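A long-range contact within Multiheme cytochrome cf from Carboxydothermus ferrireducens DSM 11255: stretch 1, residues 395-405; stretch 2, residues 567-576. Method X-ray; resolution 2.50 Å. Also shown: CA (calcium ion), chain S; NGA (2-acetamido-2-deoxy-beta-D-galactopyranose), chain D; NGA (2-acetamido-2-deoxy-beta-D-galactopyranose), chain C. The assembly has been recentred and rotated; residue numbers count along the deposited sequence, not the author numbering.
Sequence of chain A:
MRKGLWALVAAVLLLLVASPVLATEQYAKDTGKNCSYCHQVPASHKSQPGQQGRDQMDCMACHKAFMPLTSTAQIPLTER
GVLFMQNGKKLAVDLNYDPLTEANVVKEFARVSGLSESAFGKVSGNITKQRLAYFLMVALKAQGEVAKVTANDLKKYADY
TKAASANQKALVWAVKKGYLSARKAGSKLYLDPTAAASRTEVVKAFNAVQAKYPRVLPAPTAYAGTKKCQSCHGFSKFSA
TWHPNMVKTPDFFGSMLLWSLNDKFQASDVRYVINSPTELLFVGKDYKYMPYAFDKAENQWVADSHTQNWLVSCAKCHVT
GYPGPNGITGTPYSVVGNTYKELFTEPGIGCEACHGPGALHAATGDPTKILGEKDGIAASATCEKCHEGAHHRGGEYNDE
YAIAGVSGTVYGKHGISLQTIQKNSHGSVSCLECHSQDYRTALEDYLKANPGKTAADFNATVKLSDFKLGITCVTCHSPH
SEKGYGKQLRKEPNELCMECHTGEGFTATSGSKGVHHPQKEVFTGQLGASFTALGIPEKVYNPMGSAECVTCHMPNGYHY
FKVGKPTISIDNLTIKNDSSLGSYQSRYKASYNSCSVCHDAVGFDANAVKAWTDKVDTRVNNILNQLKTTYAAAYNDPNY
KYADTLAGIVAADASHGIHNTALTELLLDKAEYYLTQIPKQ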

# COMPACT_ATOMS: atom_id res chain seq x y z
N GLY A 395 -7.90 12.34 6.36
CA GLY A 395 -8.54 13.06 5.27
C GLY A 395 -8.62 14.56 5.46
O GLY A 395 -8.63 15.31 4.49
N GLU A 396 -8.67 15.03 6.72
CA GLU A 396 -8.84 16.45 6.98
C GLU A 396 -7.65 17.29 6.54
O GLU A 396 -7.78 18.52 6.46
CB GLU A 396 -9.10 16.69 8.47
CG GLU A 396 -7.93 16.29 9.37
CD GLU A 396 -8.05 14.88 9.91
OE1 GLU A 396 -7.60 14.64 11.06
OE2 GLU A 396 -8.59 14.00 9.19
N TYR A 397 -6.51 16.67 6.24
CA TYR A 397 -5.29 17.43 5.99
C TYR A 397 -5.40 18.37 4.79
O TYR A 397 -4.65 19.34 4.71
CB TYR A 397 -4.11 16.47 5.79
CG TYR A 397 -3.82 16.16 4.34
CD1 TYR A 397 -4.60 15.27 3.63
CD2 TYR A 397 -2.75 16.77 3.68
CE1 TYR A 397 -4.35 14.99 2.30
CE2 TYR A 397 -2.49 16.50 2.35
CZ TYR A 397 -3.29 15.61 1.66
OH TYR A 397 -3.02 15.33 0.34
N ASN A 398 -6.31 18.09 3.85
CA ASN A 398 -6.49 18.94 2.67
C ASN A 398 -7.91 19.51 2.58
O ASN A 398 -8.34 19.91 1.50
CB ASN A 398 -6.15 18.17 1.39
CG ASN A 398 -7.02 16.95 1.17
OD1 ASN A 398 -7.96 16.68 1.92
ND2 ASN A 398 -6.71 16.19 0.13
N ASP A 399 -8.63 19.55 3.70
CA ASP A 399 -10.01 19.99 3.70
C ASP A 399 -10.10 21.50 3.85
O ASP A 399 -9.10 22.21 3.97
CB ASP A 399 -10.78 19.28 4.82
CG ASP A 399 -11.12 17.84 4.48
OD1 ASP A 399 -10.75 17.39 3.37
OD2 ASP A 399 -11.76 17.16 5.31
N GLU A 400 -11.34 22.01 3.83
CA GLU A 400 -11.63 23.42 4.03
C GLU A 400 -12.14 23.63 5.45
O GLU A 400 -13.08 22.95 5.88
CB GLU A 400 -12.67 23.88 3.01
CG GLU A 400 -13.08 25.34 3.11
CD GLU A 400 -14.12 25.72 2.07
OE1 GLU A 400 -14.30 26.94 1.81
OE2 GLU A 400 -14.76 24.80 1.51
N TYR A 401 -11.52 24.56 6.17
CA TYR A 401 -11.77 24.75 7.59
C TYR A 401 -12.46 26.08 7.85
O TYR A 401 -12.09 27.11 7.27
CB TYR A 401 -10.48 24.73 8.41
CG TYR A 401 -9.47 23.67 8.05
CD1 TYR A 401 -9.86 22.41 7.63
CD2 TYR A 401 -8.11 23.94 8.16
CE1 TYR A 401 -8.92 21.44 7.31
CE2 TYR A 401 -7.17 22.99 7.85
CZ TYR A 401 -7.58 21.74 7.42
OH TYR A 401 -6.63 20.79 7.11
N ALA A 402 -13.43 26.06 8.75
CA ALA A 402 -13.93 27.26 9.41
C ALA A 402 -13.44 27.19 10.85
O ALA A 402 -14.02 26.48 11.69
CB ALA A 402 -15.46 27.36 9.33
N ILE A 403 -12.35 27.89 11.14
CA ILE A 403 -11.81 27.92 12.50
C ILE A 403 -12.68 28.86 13.33
O ILE A 403 -12.85 30.04 12.99
CB ILE A 403 -10.34 28.37 12.50
CG1 ILE A 403 -9.53 27.52 11.52
CG2 ILE A 403 -9.76 28.28 13.90
CD1 ILE A 403 -8.10 27.99 11.34
N ALA A 404 -13.22 28.35 14.43
CA ALA A 404 -14.13 29.13 15.25
C ALA A 404 -13.45 30.39 15.77
O ALA A 404 -12.30 30.35 16.21
CB ALA A 404 -14.66 28.30 16.42
N GLY A 405 -14.16 31.51 15.72
CA GLY A 405 -13.61 32.78 16.12
C GLY A 405 -12.74 33.46 15.08
O GLY A 405 -12.26 34.57 15.32
N THR A 567 -6.82 25.82 23.07
CA THR A 567 -7.84 25.03 22.39
C THR A 567 -8.23 25.67 21.07
O THR A 567 -8.13 26.89 20.88
CB THR A 567 -9.09 24.84 23.25
OG1 THR A 567 -9.80 26.08 23.35
CG2 THR A 567 -8.73 24.34 24.64
N ILE A 568 -8.67 24.82 20.13
CA ILE A 568 -9.14 25.26 18.83
C ILE A 568 -10.36 24.43 18.47
O ILE A 568 -10.49 23.27 18.86
CB ILE A 568 -8.04 25.13 17.75
CG1 ILE A 568 -8.47 25.80 16.44
CG2 ILE A 568 -7.69 23.67 17.51
CD1 ILE A 568 -7.33 25.94 15.45
N SER A 569 -11.30 25.06 17.76
CA SER A 569 -12.49 24.40 17.26
C SER A 569 -12.59 24.63 15.76
O SER A 569 -12.48 25.77 15.29
CB SER A 569 -13.75 24.92 17.95
OG SER A 569 -14.16 24.02 18.97
N ILE A 570 -12.77 23.55 15.00
CA ILE A 570 -12.83 23.61 13.55
C ILE A 570 -14.12 22.98 13.07
O ILE A 570 -14.53 21.92 13.56
CB ILE A 570 -11.62 22.91 12.90
CG1 ILE A 570 -10.31 23.41 13.51
CG2 ILE A 570 -11.63 23.13 11.39
CD1 ILE A 570 -9.09 23.16 12.65
N ASP A 571 -14.78 23.65 12.13
CA ASP A 571 -15.84 23.06 11.34
C ASP A 571 -15.27 22.70 9.97
O ASP A 571 -14.83 23.58 9.22
CB ASP A 571 -17.04 24.00 11.20
CG ASP A 571 -17.90 24.03 12.46
OD1 ASP A 571 -17.47 23.46 13.48
OD2 ASP A 571 -19.01 24.62 12.42
N ASN A 572 -15.25 21.41 9.67
CA ASN A 572 -14.72 20.90 8.41
C ASN A 572 -15.82 21.01 7.36
O ASN A 572 -16.74 20.19 7.31
CB ASN A 572 -14.24 19.46 8.59
CG ASN A 572 -13.36 19.00 7.44
OD1 ASN A 572 -13.59 19.35 6.28
ND2 ASN A 572 -12.34 18.21 7.77
N LEU A 573 -15.73 22.04 6.52
CA LEU A 573 -16.75 22.26 5.51
C LEU A 573 -16.68 21.25 4.37
O LEU A 573 -17.68 21.05 3.68
CB LEU A 573 -16.65 23.69 4.95
CG LEU A 573 -16.87 24.76 6.03
CD1 LEU A 573 -16.79 26.16 5.47
CD2 LEU A 573 -18.20 24.53 6.72
N THR A 574 -15.53 20.62 4.16
CA THR A 574 -15.45 19.54 3.18
C THR A 574 -16.27 18.34 3.63
O THR A 574 -16.99 17.73 2.83
CB THR A 574 -13.99 19.14 2.94
OG1 THR A 574 -13.20 20.30 2.66
CG2 THR A 574 -13.90 18.17 1.78
N ILE A 575 -16.18 17.99 4.91
CA ILE A 575 -17.02 16.93 5.46
C ILE A 575 -18.48 17.35 5.41
O ILE A 575 -19.36 16.57 5.02
CB ILE A 575 -16.58 16.60 6.90
CG1 ILE A 575 -15.11 16.19 6.94
CG2 ILE A 575 -17.47 15.50 7.49
CD1 ILE A 575 -14.78 15.03 6.02
N LYS A 576 -18.76 18.59 5.81
CA LYS A 576 -20.14 19.03 6.01
C LYS A 576 -20.95 19.02 4.71
O LYS A 576 -22.15 18.76 4.74
CB LYS A 576 -20.15 20.43 6.63
CG LYS A 576 -21.52 20.92 7.03
CD LYS A 576 -21.46 22.36 7.52
CE LYS A 576 -22.85 22.87 7.88
NZ LYS A 576 -22.80 24.19 8.58
CA CA S . -9.93 15.37 2.42
C1 NGA D . -13.34 25.54 -1.50
C2 NGA D . -14.54 26.39 -1.92
C3 NGA D . -15.84 25.57 -1.81
C4 NGA D . -15.63 24.27 -2.59
C5 NGA D . -14.36 23.53 -2.16
C6 NGA D . -14.12 22.30 -3.01
C7 NGA D . -13.87 28.72 -1.54
C8 NGA D . -13.32 28.74 -2.95
N2 NGA D . -14.48 27.61 -1.12
O3 NGA D . -17.02 26.21 -2.31
O4 NGA D . -15.49 24.59 -3.95
O5 NGA D . -13.24 24.37 -2.27
O6 NGA D . -15.10 21.33 -2.71
O7 NGA D . -13.75 29.72 -0.83
C1 NGA C . -17.43 27.26 -1.38
C2 NGA C . -18.49 28.24 -1.93
C3 NGA C . -18.26 29.39 -0.96
C4 NGA C . -18.57 28.93 0.45
C5 NGA C . -17.78 27.69 0.81
C6 NGA C . -18.20 27.19 2.19
C7 NGA C . -19.19 28.31 -4.35
C8 NGA C . -18.63 28.35 -5.76
N2 NGA C . -18.29 28.50 -3.36
O3 NGA C . -19.06 30.52 -0.93
O4 NGA C . -19.95 28.66 0.52
O5 NGA C . -18.00 26.72 -0.20
O6 NGA C . -17.33 26.11 2.46
O7 NGA C . -20.40 28.11 -4.21
O HOH W 1 -11.60 14.72 4.14
O HOH W 2 -14.39 21.95 0.74
O HOH W 3 -11.61 13.87 1.31
O HOH W 4 -10.74 16.46 0.16

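Two short strands, 400-403 and 567-572, run antiparallel with a marked twist: their N-to-C directions make an angle of 138°, and their axes approach to 4.6 Å. The register pairs Tyr 401 with Asn 572, Ala 402 with Asp 571 and Ile 403 with Ile 570. Ala 402 and Asp 571 form the hydrogen-bonded pair, nearly straight in both directions: Ala 402 N gives to Asp 571 O at 2.9 Å, and Asp 571 N to Ala 402 O at 3.0 Å. Beyond it, Ala 404 N reaches Ser 569 O at 2.8 Å, extending the ladder past the end of the first strand. At the other end Leu 573 N donates to Glu 400 O at 2.9 Å, although Leu 573 already belongs to a helix.

That change from strand to helix is where side chains take over from backbone. The next amide of the first strand, Glu 400 N, finds a hydroxyl instead of a carbonyl, donating to Thr 574 OG1 at 2.8 Å. Asn 572 serves both elements. Its OD1 caps the helix, accepting from Ile 575 N at 3.2 Å and, weakly, from Thr 574 N at 3.1 Å, while its ND2 donates to Asp 399 OD2 at 2.7 Å. Asn 572, the last residue of its strand, thus caps the helix that follows and ties that junction to Asp 399 in the opposing loop.

Asp 399 is equally economical. Its OD1 binds the calcium ion (CA) at 2.4 Å, alongside Gly 395 O, which lies 2.5 Å from the same ion. Its OD2 accepts from Asn 572 and also from water 1, itself a calcium ligand, so the metal site and the helix cap are joined through a single carboxylate.

The strand faces divide the remaining work. Tyr 401, Ile 403, Ile 570 and Asn 572 share one face, where Tyr 401 CB packs on Ile 570 CG2 at 3.6 Å; farther along, Ile 403 CG2 meets Ile 568 CD1 at 3.7 Å. Tyr 401 also folds its own stretch back, its OH donating to Glu 396 O at 2.6 Å. On the other face the small Ala 402 lies beside Asp 571, with Ala 402 CB 4.2 Å from Asp 571 CB, and Leu 573 CD1 comes within 4.3 Å of Ala 402 CB.

The extended Glu 400 carries the contact to the sugars: its OE1 accepts from N2 of NGA (chain D) at 3.0 Å. Water 2 links its OE2 to Thr 574 OG1, at 3.0 and 2.8 Å respectively.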